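Local coordinates for mitochondrial edited mRNA stability factor 1 (Trypanosoma brucei, PDB 6NL1), which processes the 5' ends of mitochondrial mRNAs, binds GDP and carries a Nudix domain that probably houses the nucleotide-handling site, at residues H132-T138 against D171-F177; V201-I205 against A253-L258; L218-R222 against I329-W333. All blocks are in the same frame, centred on the assembly; numbering follows the deposited sequence.

Contact 1: H132-T138 against D171-F177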
ATOM      1  N   HIS A 132      -1.382 -19.103  -7.746  1.00 23.27           N
ATOM      2  CA  HIS A 132      -0.330 -18.479  -6.966  1.00 23.41           C
ATOM      3  C   HIS A 132       0.661 -17.751  -7.885  1.00 28.31           C
ATOM      4  O   HIS A 132       1.151 -18.314  -8.863  1.00 28.38           O
ATOM      5  CB  HIS A 132       0.394 -19.519  -6.117  1.00 23.88           C
ATOM      6  CG  HIS A 132       1.520 -18.957  -5.309  1.00 32.55           C
ATOM      7  ND1 HIS A 132       1.322 -18.310  -4.114  1.00 29.89           N
ATOM      8  CD2 HIS A 132       2.859 -18.958  -5.521  1.00 28.54           C
ATOM      9  CE1 HIS A 132       2.485 -17.918  -3.626  1.00 32.92           C
ATOM     10  NE2 HIS A 132       3.433 -18.301  -4.459  1.00 31.44           N
ATOM     11  N   ILE A 133       0.955 -16.500  -7.547  1.00 29.75           N
ATOM     12  CA  ILE A 133       1.850 -15.652  -8.335  1.00 29.93           C
ATOM     13  C   ILE A 133       3.175 -15.364  -7.621  1.00 31.01           C
ATOM     14  O   ILE A 133       3.203 -15.019  -6.440  1.00 29.41           O
ATOM     15  CB  ILE A 133       1.154 -14.322  -8.670  1.00 31.89           C
ATOM     16  CG1 ILE A 133       0.077 -14.559  -9.731  1.00 33.00           C
ATOM     17  CG2 ILE A 133       2.153 -13.282  -9.133  1.00 31.64           C
ATOM     18  CD1 ILE A 133      -0.881 -13.400  -9.885  1.00 59.54           C
ATOM     19  N   GLU A 134       4.271 -15.508  -8.354  1.00 28.02           N
ATOM     20  CA  GLU A 134       5.602 -15.229  -7.831  1.00 28.21           C
ATOM     21  C   GLU A 134       6.323 -14.323  -8.838  1.00 25.83           C
ATOM     22  O   GLU A 134       6.179 -14.512 -10.042  1.00 30.49           O
ATOM     23  CB  GLU A 134       6.359 -16.555  -7.651  1.00 30.24           C
ATOM     24  CG  GLU A 134       7.434 -16.560  -6.586  1.00 56.80           C
ATOM     25  CD  GLU A 134       6.876 -16.502  -5.180  1.00 45.56           C
ATOM     26  OE1 GLU A 134       6.184 -17.454  -4.768  1.00 51.13           O
ATOM     27  OE2 GLU A 134       7.133 -15.499  -4.487  1.00 62.60           O
ATOM     28  N   LEU A 135       7.072 -13.336  -8.347  1.00 29.61           N
ATOM     29  CA  LEU A 135       7.815 -12.405  -9.207  1.00 25.28           C
ATOM     30  C   LEU A 135       9.292 -12.407  -8.859  1.00 30.73           C
ATOM     31  O   LEU A 135       9.653 -12.604  -7.706  1.00 27.55           O
ATOM     32  CB  LEU A 135       7.333 -10.962  -9.008  1.00 30.19           C
ATOM     33  CG  LEU A 135       6.022 -10.447  -9.577  1.00 41.32           C
ATOM     34  CD1 LEU A 135       4.854 -11.133  -8.907  1.00 50.01           C
ATOM     35  CD2 LEU A 135       5.968  -8.947  -9.360  1.00 39.82           C
ATOM     36  N   GLU A 136      10.141 -12.125  -9.841  1.00 22.60           N
ATOM     37  CA  GLU A 136      11.569 -11.937  -9.579  1.00 26.91           C
ATOM     38  C   GLU A 136      12.145 -10.997 -10.627  1.00 18.38           C
ATOM     39  O   GLU A 136      11.673 -10.960 -11.762  1.00 28.07           O
ATOM     40  CB  GLU A 136      12.323 -13.280  -9.631  1.00 18.13           C
ATOM     41  CG  GLU A 136      12.351 -13.887 -11.050  1.00 24.92           C
ATOM     42  CD  GLU A 136      12.861 -15.329 -11.110  1.00 38.33           C
ATOM     43  OE1 GLU A 136      13.016 -15.972 -10.050  1.00 29.11           O
ATOM     44  OE2 GLU A 136      13.105 -15.823 -12.239  1.00 31.19           O
ATOM     45  N   PRO A 137      13.172 -10.232 -10.254  1.00 32.00           N
ATOM     46  CA  PRO A 137      13.885  -9.482 -11.288  1.00 25.52           C
ATOM     47  C   PRO A 137      14.581 -10.482 -12.204  1.00 28.70           C
ATOM     48  O   PRO A 137      15.196 -11.432 -11.739  1.00 29.81           O
ATOM     49  CB  PRO A 137      14.918  -8.674 -10.493  1.00 24.09           C
ATOM     50  CG  PRO A 137      14.415  -8.687  -9.062  1.00 36.23           C
ATOM     51  CD  PRO A 137      13.741 -10.021  -8.916  1.00 27.32           C
ATOM     52  N   THR A 138      14.473 -10.271 -13.505  1.00 24.72           N
ATOM     53  CA  THR A 138      15.110 -11.151 -14.473  1.00 28.67           C
ATOM     54  C   THR A 138      16.637 -11.009 -14.493  1.00 33.62           C
ATOM     55  O   THR A 138      17.342 -11.968 -14.750  1.00 33.16           O
ATOM     56  CB  THR A 138      14.563 -10.854 -15.869  1.00 31.96           C
ATOM     57  OG1 THR A 138      13.134 -10.760 -15.790  1.00 27.38           O
ATOM     58  CG2 THR A 138      14.981 -11.947 -16.861  1.00 23.10           C
ATOM     59  N   ASP A 171      13.271  -5.300 -15.691  1.00 20.90           N
ATOM     60  CA  ASP A 171      12.765  -6.567 -16.215  1.00 27.12           C
ATOM     61  C   ASP A 171      12.284  -7.478 -15.087  1.00 30.47           C
ATOM     62  O   ASP A 171      13.011  -7.731 -14.123  1.00 29.91           O
ATOM     63  CB  ASP A 171      13.839  -7.288 -17.022  1.00 23.73           C
ATOM     64  CG  ASP A 171      14.244  -6.520 -18.257  1.00 32.91           C
ATOM     65  OD1 ASP A 171      13.473  -6.542 -19.238  1.00 32.79           O
ATOM     66  OD2 ASP A 171      15.325  -5.892 -18.247  1.00 30.46           O
ATOM     67  N   ILE A 172      11.062  -7.978 -15.224  1.00 27.45           N
ATOM     68  CA  ILE A 172      10.460  -8.834 -14.214  1.00 25.47           C
ATOM     69  C   ILE A 172       9.929 -10.111 -14.849  1.00 33.25           C
ATOM     70  O   ILE A 172       9.268 -10.069 -15.889  1.00 27.26           O
ATOM     71  CB  ILE A 172       9.308  -8.123 -13.465  1.00 27.77           C
ATOM     72  CG1 ILE A 172       9.820  -6.847 -12.773  1.00 29.12           C
ATOM     73  CG2 ILE A 172       8.656  -9.083 -12.432  1.00 21.20           C
ATOM     74  CD1 ILE A 172      10.767  -7.103 -11.569  1.00 19.82           C
ATOM     75  N   THR A 173      10.246 -11.249 -14.239  1.00 26.28           N
ATOM     76  CA  THR A 173       9.667 -12.515 -14.668  1.00 28.65           C
ATOM     77  C   THR A 173       8.596 -12.909 -13.661  1.00 23.95           C
ATOM     78  O   THR A 173       8.869 -13.015 -12.461  1.00 24.27           O
ATOM     79  CB  THR A 173      10.726 -13.633 -14.748  1.00 27.00           C
ATOM     80  OG1 THR A 173      11.821 -13.192 -15.558  1.00 29.26           O
ATOM     81  CG2 THR A 173      10.128 -14.897 -15.353  1.00 31.08           C
ATOM     82  N   VAL A 174       7.377 -13.116 -14.151  1.00 30.42           N
ATOM     83  CA  VAL A 174       6.255 -13.498 -13.304  1.00 28.22           C
ATOM     84  C   VAL A 174       5.910 -14.960 -13.540  1.00 33.06           C
ATOM     85  O   VAL A 174       5.761 -15.386 -14.681  1.00 31.03           O
ATOM     86  CB  VAL A 174       5.016 -12.631 -13.608  1.00 36.11           C
ATOM     87  CG1 VAL A 174       3.819 -13.074 -12.771  1.00 28.76           C
ATOM     88  CG2 VAL A 174       5.331 -11.154 -13.395  1.00 26.65           C
ATOM     89  N   TYR A 175       5.795 -15.733 -12.465  1.00 27.04           N
ATOM     90  CA  TYR A 175       5.383 -17.127 -12.580  1.00 29.35           C
ATOM     91  C   TYR A 175       3.978 -17.330 -12.028  1.00 34.47           C
ATOM     92  O   TYR A 175       3.618 -16.754 -11.002  1.00 31.62           O
ATOM     93  CB  TYR A 175       6.341 -18.049 -11.834  1.00 26.21           C
ATOM     94  CG  TYR A 175       7.756 -18.038 -12.348  1.00 29.18           C
ATOM     95  CD1 TYR A 175       8.209 -19.023 -13.219  1.00 29.16           C
ATOM     96  CD2 TYR A 175       8.643 -17.046 -11.956  1.00 33.18           C
ATOM     97  CE1 TYR A 175       9.502 -19.012 -13.680  1.00 33.94           C
ATOM     98  CE2 TYR A 175       9.931 -17.030 -12.409  1.00 32.22           C
ATOM     99  CZ  TYR A 175      10.359 -18.003 -13.268  1.00 34.85           C
ATOM    100  OH  TYR A 175      11.658 -17.967 -13.712  1.00 42.21           O
ATOM    101  N   LEU A 176       3.193 -18.157 -12.713  1.00 32.65           N
ATOM    102  CA  LEU A 176       1.854 -18.500 -12.261  1.00 25.42           C
ATOM    103  C   LEU A 176       1.779 -20.004 -12.033  1.00 36.67           C
ATOM    104  O   LEU A 176       2.170 -20.790 -12.900  1.00 26.24           O
ATOM    105  CB  LEU A 176       0.797 -18.088 -13.291  1.00 17.59           C
ATOM    106  CG  LEU A 176       0.789 -16.678 -13.914  1.00 40.31           C
ATOM    107  CD1 LEU A 176      -0.423 -16.539 -14.819  1.00 37.97           C
ATOM    108  CD2 LEU A 176       0.774 -15.591 -12.878  1.00 42.83           C
ATOM    109  N   PHE A 177       1.286 -20.390 -10.857  1.00 25.11           N
ATOM    110  CA  PHE A 177       1.082 -21.793 -10.501  1.00 26.30           C
ATOM    111  C   PHE A 177      -0.392 -22.029 -10.204  1.00 32.57           C
ATOM    112  O   PHE A 177      -0.969 -21.385  -9.324  1.00 32.10           O
ATOM    113  CB  PHE A 177       1.881 -22.154  -9.244  1.00 30.45           C
ATOM    114  CG  PHE A 177       3.337 -21.832  -9.334  1.00 33.39           C
ATOM    115  CD1 PHE A 177       4.242 -22.788  -9.755  1.00 34.39           C
ATOM    116  CD2 PHE A 177       3.800 -20.564  -9.002  1.00 33.67           C
ATOM    117  CE1 PHE A 177       5.593 -22.491  -9.837  1.00 38.72           C
ATOM    118  CE2 PHE A 177       5.143 -20.259  -9.080  1.00 37.34           C
ATOM    119  CZ  PHE A 177       6.045 -21.224  -9.499  1.00 31.80           C
TER
HETATM  120  O   HOH W   1      13.848 -15.024 -14.552  1.00 40.02           O
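Strands 132-137 and 171-177 form an antiparallel pair at the edge of a four-stranded sheet, with 132-137 outermost. Six backbone hydrogen bonds define three antiparallel hydrogen-bonded pairs: His132 N to Phe177 O (2.8 Å) and Phe177 N to His132 O (2.9 Å); Glu134 N to Tyr175 O (3.0 Å) and Tyr175 N to Glu134 O (2.7 Å); Glu136 N to Thr173 O (3.0 Å) and Thr173 N to Glu136 O (2.9 Å). Pro137, lacking an amide hydrogen, falls at a non-hydrogen-bonded position opposite Ile172, and pairing ends with Thr138 N to Asp171 O (3.0 Å). On their other side, Ile172, Val174 and Leu176 bond through the backbone to strand 100-107, while Ile133 O accepts from Arg119.

The face of His132, Glu134, Glu136, Thr173 and Tyr175, which Phe177 shares, is largely polar. Glu136 forms a salt bridge with Arg92, accepts from a water at OE2 (2.6 Å) and lies with OE2 3.0 Å from Tyr175 OH. That water also reaches Thr173 OG1 (2.9 Å), while Gln105 binds both Thr173 and Thr138. Asp171 is held by Lys107 and Tyr164. His132 NE2 donates to Glu134 OE1 (2.9 Å), and ND1 of the same histidine is bonded to Lys126. The reverse face is apolar and meets helix 108-111 through Leu135 and Val174; there Ile133 CG1 touches Leu176 CD2 at 3.4 Å.

Contact 2: V201-I205 against A253-L258. With SO4 (sulfate ion), chain B.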
ATOM      1  N   VAL A 201      -4.414   4.214  -1.815  1.00 25.65           N
ATOM      2  CA  VAL A 201      -5.216   5.414  -1.644  1.00 20.10           C
ATOM      3  C   VAL A 201      -5.103   5.904  -0.217  1.00 28.20           C
ATOM      4  O   VAL A 201      -4.969   5.107   0.718  1.00 24.52           O
ATOM      5  CB  VAL A 201      -6.719   5.180  -1.983  1.00 25.65           C
ATOM      6  CG1 VAL A 201      -6.875   4.892  -3.459  1.00 16.11           C
ATOM      7  CG2 VAL A 201      -7.330   4.047  -1.106  1.00 15.83           C
ATOM      8  N   ARG A 202      -5.139   7.221  -0.057  1.00 20.04           N
ATOM      9  CA  ARG A 202      -5.141   7.826   1.261  1.00 19.07           C
ATOM     10  C   ARG A 202      -6.271   8.851   1.268  1.00 28.06           C
ATOM     11  O   ARG A 202      -6.344   9.713   0.398  1.00 26.64           O
ATOM     12  CB  ARG A 202      -3.792   8.484   1.567  1.00 19.56           C
ATOM     13  CG  ARG A 202      -2.615   7.522   1.686  1.00 21.59           C
ATOM     14  CD  ARG A 202      -2.792   6.538   2.864  1.00 18.00           C
ATOM     15  NE  ARG A 202      -1.627   5.658   2.986  1.00 23.05           N
ATOM     16  CZ  ARG A 202      -1.528   4.451   2.429  1.00 33.61           C
ATOM     17  NH1 ARG A 202      -2.525   3.957   1.699  1.00 22.48           N
ATOM     18  NH2 ARG A 202      -0.431   3.730   2.600  1.00 27.57           N
ATOM     19  N   LEU A 203      -7.183   8.720   2.220  1.00 24.84           N
ATOM     20  CA  LEU A 203      -8.255   9.687   2.366  1.00 26.21           C
ATOM     21  C   LEU A 203      -7.917  10.532   3.576  1.00 31.01           C
ATOM     22  O   LEU A 203      -8.143  10.123   4.711  1.00 30.64           O
ATOM     23  CB  LEU A 203      -9.624   9.001   2.533  1.00 23.61           C
ATOM     24  CG  LEU A 203     -10.817   9.782   1.958  1.00 34.53           C
ATOM     25  CD1 LEU A 203     -12.151   9.040   2.146  1.00 22.11           C
ATOM     26  CD2 LEU A 203     -10.895  11.179   2.558  1.00 25.37           C
ATOM     27  N   GLY A 204      -7.347  11.705   3.321  1.00 28.81           N
ATOM     28  CA  GLY A 204      -6.987  12.631   4.373  1.00 29.62           C
ATOM     29  C   GLY A 204      -8.203  13.302   4.996  1.00 27.84           C
ATOM     30  O   GLY A 204      -8.693  14.334   4.520  1.00 28.31           O
ATOM     31  N   ILE A 205      -8.694  12.697   6.069  1.00 30.76           N
ATOM     32  CA  ILE A 205      -9.731  13.290   6.889  1.00 23.12           C
ATOM     33  C   ILE A 205      -9.105  14.394   7.725  1.00 31.79           C
ATOM     34  O   ILE A 205      -8.055  14.186   8.339  1.00 24.02           O
ATOM     35  CB  ILE A 205     -10.348  12.221   7.810  1.00 40.33           C
ATOM     36  CG1 ILE A 205     -11.194  11.256   6.984  1.00 36.75           C
ATOM     37  CG2 ILE A 205     -11.213  12.859   8.859  1.00 31.09           C
ATOM     38  CD1 ILE A 205     -12.469  11.882   6.449  1.00 23.33           C
ATOM     39  N   ALA A 253     -12.609   3.303  -3.330  1.00 24.07           N
ATOM     40  CA  ALA A 253     -11.620   2.615  -2.503  1.00 21.55           C
ATOM     41  C   ALA A 253     -11.202   3.479  -1.307  1.00 29.02           C
ATOM     42  O   ALA A 253     -11.063   2.978  -0.188  1.00 24.91           O
ATOM     43  CB  ALA A 253     -10.403   2.221  -3.339  1.00 17.78           C
ATOM     44  N   ALA A 254     -11.007   4.779  -1.538  1.00 23.49           N
ATOM     45  CA  ALA A 254     -10.654   5.685  -0.443  1.00 31.81           C
ATOM     46  C   ALA A 254     -11.738   5.671   0.633  1.00 26.48           C
ATOM     47  O   ALA A 254     -11.450   5.593   1.823  1.00 27.30           O
ATOM     48  CB  ALA A 254     -10.434   7.109  -0.955  1.00 18.34           C
ATOM     49  N   ILE A 255     -12.990   5.752   0.201  1.00 27.60           N
ATOM     50  CA  ILE A 255     -14.106   5.809   1.136  1.00 27.26           C
ATOM     51  C   ILE A 255     -14.265   4.496   1.903  1.00 30.81           C
ATOM     52  O   ILE A 255     -14.460   4.501   3.117  1.00 29.12           O
ATOM     53  CB  ILE A 255     -15.418   6.197   0.417  1.00 35.66           C
ATOM     54  CG1 ILE A 255     -15.321   7.639  -0.108  1.00 32.64           C
ATOM     55  CG2 ILE A 255     -16.618   6.039   1.349  1.00 25.57           C
ATOM     56  CD1 ILE A 255     -16.481   8.054  -1.003  1.00 32.21           C
ATOM     57  N   ARG A 256     -14.162   3.375   1.194  1.00 27.74           N
ATOM     58  CA  ARG A 256     -14.295   2.059   1.814  1.00 23.34           C
ATOM     59  C   ARG A 256     -13.190   1.822   2.842  1.00 37.81           C
ATOM     60  O   ARG A 256     -13.449   1.369   3.956  1.00 25.77           O
ATOM     61  CB  ARG A 256     -14.247   0.955   0.747  1.00 26.04           C
ATOM     62  CG  ARG A 256     -14.186  -0.479   1.323  1.00 27.21           C
ATOM     63  CD  ARG A 256     -14.061  -1.548   0.213  1.00 26.40           C
ATOM     64  NE  ARG A 256     -12.883  -1.332  -0.632  1.00 27.25           N
ATOM     65  CZ  ARG A 256     -11.651  -1.734  -0.325  1.00 34.37           C
ATOM     66  NH1 ARG A 256     -11.413  -2.393   0.806  1.00 23.52           N
ATOM     67  NH2 ARG A 256     -10.649  -1.483  -1.151  1.00 22.69           N
ATOM     68  N   THR A 257     -11.954   2.132   2.468  1.00 25.73           N
ATOM     69  CA  THR A 257     -10.826   1.812   3.334  1.00 22.23           C
ATOM     70  C   THR A 257     -10.652   2.814   4.468  1.00 23.43           C
ATOM     71  O   THR A 257     -10.046   2.489   5.479  1.00 27.74           O
ATOM     72  CB  THR A 257      -9.508   1.614   2.540  1.00 22.19           C
ATOM     73  OG1 THR A 257      -9.178   2.807   1.824  1.00 23.41           O
ATOM     74  CG2 THR A 257      -9.665   0.455   1.549  1.00 24.89           C
ATOM     75  N   LEU A 258     -11.179   4.029   4.303  1.00 24.93           N
ATOM     76  CA  LEU A 258     -11.287   4.947   5.436  1.00 23.84           C
ATOM     77  C   LEU A 258     -12.141   4.286   6.515  1.00 29.79           C
ATOM     78  O   LEU A 258     -11.771   4.262   7.692  1.00 28.20           O
ATOM     79  CB  LEU A 258     -11.943   6.270   5.035  1.00 22.45           C
ATOM     80  CG  LEU A 258     -12.427   7.123   6.218  1.00 27.78           C
ATOM     81  CD1 LEU A 258     -11.244   7.608   7.072  1.00 24.69           C
ATOM     82  CD2 LEU A 258     -13.237   8.309   5.732  1.00 25.16           C
TER
HETATM   83  S   SO4 B 401       0.695   8.613   3.908  1.00 54.24           S
HETATM   84  O1  SO4 B 401      -0.430   8.053   4.642  1.00 45.71           O
HETATM   85  O2  SO4 B 401       1.300   7.526   3.140  1.00 82.66           O
HETATM   86  O3  SO4 B 401       0.286   9.691   3.015  1.00 52.35           O
HETATM   87  O4  SO4 B 401       1.664   9.166   4.851  1.00 77.35           O
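Apolar packing alone joins strand 201-205 to helix 253-258, which cross at 70° with axes 7.5 Å apart; no hydrogen bond passes between them. Val201, Leu203 and Ile205 point their CB atoms at the helix. Val201 CG2 rests on Ala253 CB (4.2 Å) and approaches Thr257 OG1 to 3.7 Å. Leu203 is covered most (82 Å²): its CG lies 4.0 Å from Ala254 CB, its CD1 reaches Leu258 CD2 (3.8 Å), and the same CD1 meets Ile255 CG1 at 4.1 Å. Ile205 CG1 closes the far end on Leu258 CD1 (3.6 Å). The small Ala254 lets the backbones come close, with its CA 5.4 Å from that of Leu203.

Helix 250-262 lies in the Nudix-family region and probably corresponds to the Nudix helix, here laid on the central mixed sheet.

Polar groups are bound within each element or to its surroundings. Thr257 OG1 donates to Ala253 O one turn back (2.8 Å) and is also bonded to Lys242 N. Arg256 forms salt bridges with Glu248 and Glu260.

On the strand's other face Arg202 points away from the helix. This residue binds GDP in another structure of the protein. Here its NH1 donates to Val201 O (2.9 Å), and its NE makes a weak hydrogen bond to O1 (3.1 Å) of a sulfate probably taken up from the crystallisation liquor; Tyr292 OH and Leu239 N hold the same ion.

Contact 3: L218-R222 against I329-W333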
ATOM      1  N   LEU A 218      -6.312  13.295  10.704  1.00 25.41           N
ATOM      2  CA  LEU A 218      -6.464  12.036  11.425  1.00 30.89           C
ATOM      3  C   LEU A 218      -5.374  11.055  10.992  1.00 30.89           C
ATOM      4  O   LEU A 218      -5.203  10.800   9.805  1.00 24.10           O
ATOM      5  CB  LEU A 218      -7.836  11.432  11.139  1.00 30.77           C
ATOM      6  CG  LEU A 218      -8.251  10.262  12.027  1.00 40.01           C
ATOM      7  CD1 LEU A 218      -8.403  10.747  13.456  1.00 32.06           C
ATOM      8  CD2 LEU A 218      -9.550   9.644  11.527  1.00 31.31           C
ATOM      9  N   MET A 219      -4.640  10.504  11.952  1.00 26.49           N
ATOM     10  CA  MET A 219      -3.569   9.572  11.632  1.00 21.00           C
ATOM     11  C   MET A 219      -3.618   8.283  12.463  1.00 28.91           C
ATOM     12  O   MET A 219      -4.127   8.279  13.582  1.00 25.25           O
ATOM     13  CB  MET A 219      -2.220  10.265  11.815  1.00 19.65           C
ATOM     14  CG  MET A 219      -2.115  11.546  10.987  1.00 28.16           C
ATOM     15  SD  MET A 219      -0.422  12.027  10.684  1.00 40.44           S
ATOM     16  CE  MET A 219       0.279  11.839  12.305  1.00155.59           C
ATOM     17  N   LEU A 220      -3.084   7.201  11.895  1.00 18.03           N
ATOM     18  CA  LEU A 220      -2.976   5.916  12.578  1.00 27.13           C
ATOM     19  C   LEU A 220      -1.539   5.437  12.470  1.00 26.47           C
ATOM     20  O   LEU A 220      -0.768   5.950  11.665  1.00 25.94           O
ATOM     21  CB  LEU A 220      -3.855   4.851  11.909  1.00 29.59           C
ATOM     22  CG  LEU A 220      -5.366   5.028  11.790  1.00 51.91           C
ATOM     23  CD1 LEU A 220      -5.714   5.592  10.426  1.00 35.97           C
ATOM     24  CD2 LEU A 220      -6.072   3.683  12.013  1.00 33.29           C
ATOM     25  N   ARG A 221      -1.191   4.430  13.266  1.00 20.78           N
ATOM     26  CA  ARG A 221       0.113   3.793  13.149  1.00 22.92           C
ATOM     27  C   ARG A 221      -0.070   2.300  12.919  1.00 25.93           C
ATOM     28  O   ARG A 221      -0.516   1.577  13.802  1.00 25.28           O
ATOM     29  CB  ARG A 221       0.953   4.065  14.396  1.00 18.44           C
ATOM     30  CG  ARG A 221       1.272   5.562  14.580  1.00 24.95           C
ATOM     31  CD  ARG A 221       2.204   5.798  15.750  1.00 26.14           C
ATOM     32  NE  ARG A 221       3.572   5.361  15.467  1.00 23.62           N
ATOM     33  CZ  ARG A 221       4.495   5.217  16.413  1.00 29.26           C
ATOM     34  NH1 ARG A 221       4.190   5.481  17.680  1.00 18.78           N
ATOM     35  NH2 ARG A 221       5.716   4.819  16.102  1.00 23.12           N
ATOM     36  N   ARG A 222       0.255   1.854  11.713  1.00 27.05           N
ATOM     37  CA  ARG A 222       0.060   0.471  11.331  1.00 26.94           C
ATOM     38  C   ARG A 222       1.315  -0.339  11.629  1.00 21.96           C
ATOM     39  O   ARG A 222       2.425   0.046  11.257  1.00 31.85           O
ATOM     40  CB  ARG A 222      -0.275   0.380   9.840  1.00 28.07           C
ATOM     41  CG  ARG A 222      -0.623  -1.033   9.338  1.00 32.16           C
ATOM     42  CD  ARG A 222      -0.651  -1.055   7.811  1.00 34.61           C
ATOM     43  NE  ARG A 222       0.652  -0.668   7.265  1.00 42.83           N
ATOM     44  CZ  ARG A 222       0.837  -0.033   6.109  1.00 45.91           C
ATOM     45  NH1 ARG A 222      -0.198   0.305   5.343  1.00 28.26           N
ATOM     46  NH2 ARG A 222       2.068   0.272   5.717  1.00 40.74           N
ATOM     47  N   ILE A 329       8.238  10.815  17.611  1.00 27.62           N
ATOM     48  CA  ILE A 329       6.898  10.402  17.192  1.00 28.15           C
ATOM     49  C   ILE A 329       6.197   9.539  18.251  1.00 25.04           C
ATOM     50  O   ILE A 329       5.006   9.720  18.508  1.00 28.05           O
ATOM     51  CB  ILE A 329       6.920   9.694  15.817  1.00 38.05           C
ATOM     52  CG1 ILE A 329       7.264  10.714  14.725  1.00 45.52           C
ATOM     53  CG2 ILE A 329       5.563   9.040  15.521  1.00 33.11           C
ATOM     54  CD1 ILE A 329       7.761  10.095  13.437  1.00 71.80           C
ATOM     55  N   ASP A 330       6.931   8.620  18.881  1.00 23.58           N
ATOM     56  CA  ASP A 330       6.339   7.826  19.965  1.00 27.21           C
ATOM     57  C   ASP A 330       5.786   8.738  21.064  1.00 24.03           C
ATOM     58  O   ASP A 330       4.670   8.541  21.531  1.00 29.10           O
ATOM     59  CB  ASP A 330       7.343   6.845  20.584  1.00 24.28           C
ATOM     60  CG  ASP A 330       7.640   5.639  19.692  1.00 37.91           C
ATOM     61  OD1 ASP A 330       6.825   5.290  18.805  1.00 26.63           O
ATOM     62  OD2 ASP A 330       8.705   5.023  19.900  1.00 30.31           O
ATOM     63  N   ARG A 331       6.563   9.742  21.468  1.00 22.84           N
ATOM     64  CA  ARG A 331       6.151  10.636  22.556  1.00 39.29           C
ATOM     65  C   ARG A 331       4.966  11.520  22.171  1.00 32.79           C
ATOM     66  O   ARG A 331       4.063  11.754  22.980  1.00 33.98           O
ATOM     67  CB  ARG A 331       7.330  11.487  23.052  1.00 33.74           C
ATOM     68  CG  ARG A 331       8.559  10.653  23.433  1.00 39.89           C
ATOM     69  CD  ARG A 331       9.599  11.452  24.223  1.00 44.16           C
ATOM     70  NE  ARG A 331      10.118  12.598  23.478  1.00 38.09           N
ATOM     71  CZ  ARG A 331      11.176  12.563  22.668  1.00 42.41           C
ATOM     72  NH1 ARG A 331      11.851  11.434  22.483  1.00 36.86           N
ATOM     73  NH2 ARG A 331      11.564  13.669  22.043  1.00 34.60           N
ATOM     74  N   ALA A 332       4.968  12.005  20.936  1.00 26.53           N
ATOM     75  CA  ALA A 332       3.834  12.775  20.437  1.00 29.81           C
ATOM     76  C   ALA A 332       2.598  11.867  20.384  1.00 36.56           C
ATOM     77  O   ALA A 332       1.491  12.286  20.698  1.00 30.63           O
ATOM     78  CB  ALA A 332       4.143  13.344  19.058  1.00 26.20           C
ATOM     79  N   TRP A 333       2.801  10.618  19.979  1.00 25.49           N
ATOM     80  CA  TRP A 333       1.718   9.642  19.912  1.00 26.87           C
ATOM     81  C   TRP A 333       1.130   9.376  21.297  1.00 29.12           C
ATOM     82  O   TRP A 333      -0.089   9.331  21.467  1.00 30.95           O
ATOM     83  CB  TRP A 333       2.226   8.340  19.283  1.00 28.63           C
ATOM     84  CG  TRP A 333       1.142   7.412  18.842  1.00 25.76           C
ATOM     85  CD1 TRP A 333       0.786   6.235  19.424  1.00 25.60           C
ATOM     86  CD2 TRP A 333       0.266   7.587  17.717  1.00 22.06           C
ATOM     87  NE1 TRP A 333      -0.258   5.663  18.737  1.00 31.00           N
ATOM     88  CE2 TRP A 333      -0.596   6.473  17.685  1.00 29.83           C
ATOM     89  CE3 TRP A 333       0.129   8.577  16.736  1.00 34.31           C
ATOM     90  CZ2 TRP A 333      -1.586   6.321  16.715  1.00 40.53           C
ATOM     91  CZ3 TRP A 333      -0.849   8.422  15.769  1.00 34.43           C
ATOM     92  CH2 TRP A 333      -1.691   7.300  15.765  1.00 29.42           C
TER
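Strand 218-222 enters with Leu218, out of reach of helix 329-333, and first meets it at Met219. The carbonyl O of Met219 lies near the plane of the Trp333 indole, 3.4 Å from CH2 at the ring edge, while its CA-to-CB bond points sideways and the side chain packs on Ile351. At Leu220 the CA-to-CB bond points away, yet CA still stands 3.7 Å from Trp333 CH2, so the indole abuts the strand backbone itself.

Arg221 bridges the gap. With the axes 11.4 Å apart, its long side chain stretches over the indole face: CD sits 3.5 Å from the centroid of the Trp333 five-membered ring in a CH-pi contact, and CZ follows at 4.9 Å as a cation-pi partner. Still over the indole, edge-on to it, the guanidinium makes a salt bridge, with both NH1 (2.9 Å) and NH2 (3.0 Å) donating to Asp330 OD1. Ile329 CG2 covers one face of that group, 4.1 Å from CZ. The other carboxylate oxygen, Asp330 OD2, is engaged by Ser325, so the aspartate ties the arginine to the loop ahead of the helix. One turn of helix thus presents aliphatic, acidic and aromatic partners to a single buried arginine.

Trp333 also touches Ala344 and Met346 of strand 343-346, which pairs with strand 216-223; helix 328-336 is thereby packed against the central mixed sheet, consistent with the layered alpha/beta fold of Nudix domains.

In the fold
Contacts 2 and 3 belong to one layered unit: strands 200-207 and 216-223 are neighbours in the mixed sheet, joined where Ile205 O meets Leu218 N at 3.1 Å, and their contact centres lie 18 Å apart. Contact 1 sits in a separate four-stranded sheet across the chain's centre, its nearest atoms about 18 Å from either of the others. To the GDP site seen in another structure of the protein, contact 2 supplies Arg202, whereas the other two only come near it. The side chain of Leu220 in contact 3 is about 8 Å from that of Arg202. The side chain of Leu135 in contact 1 is about 10 Å from that of Val288, another GDP-binding residue.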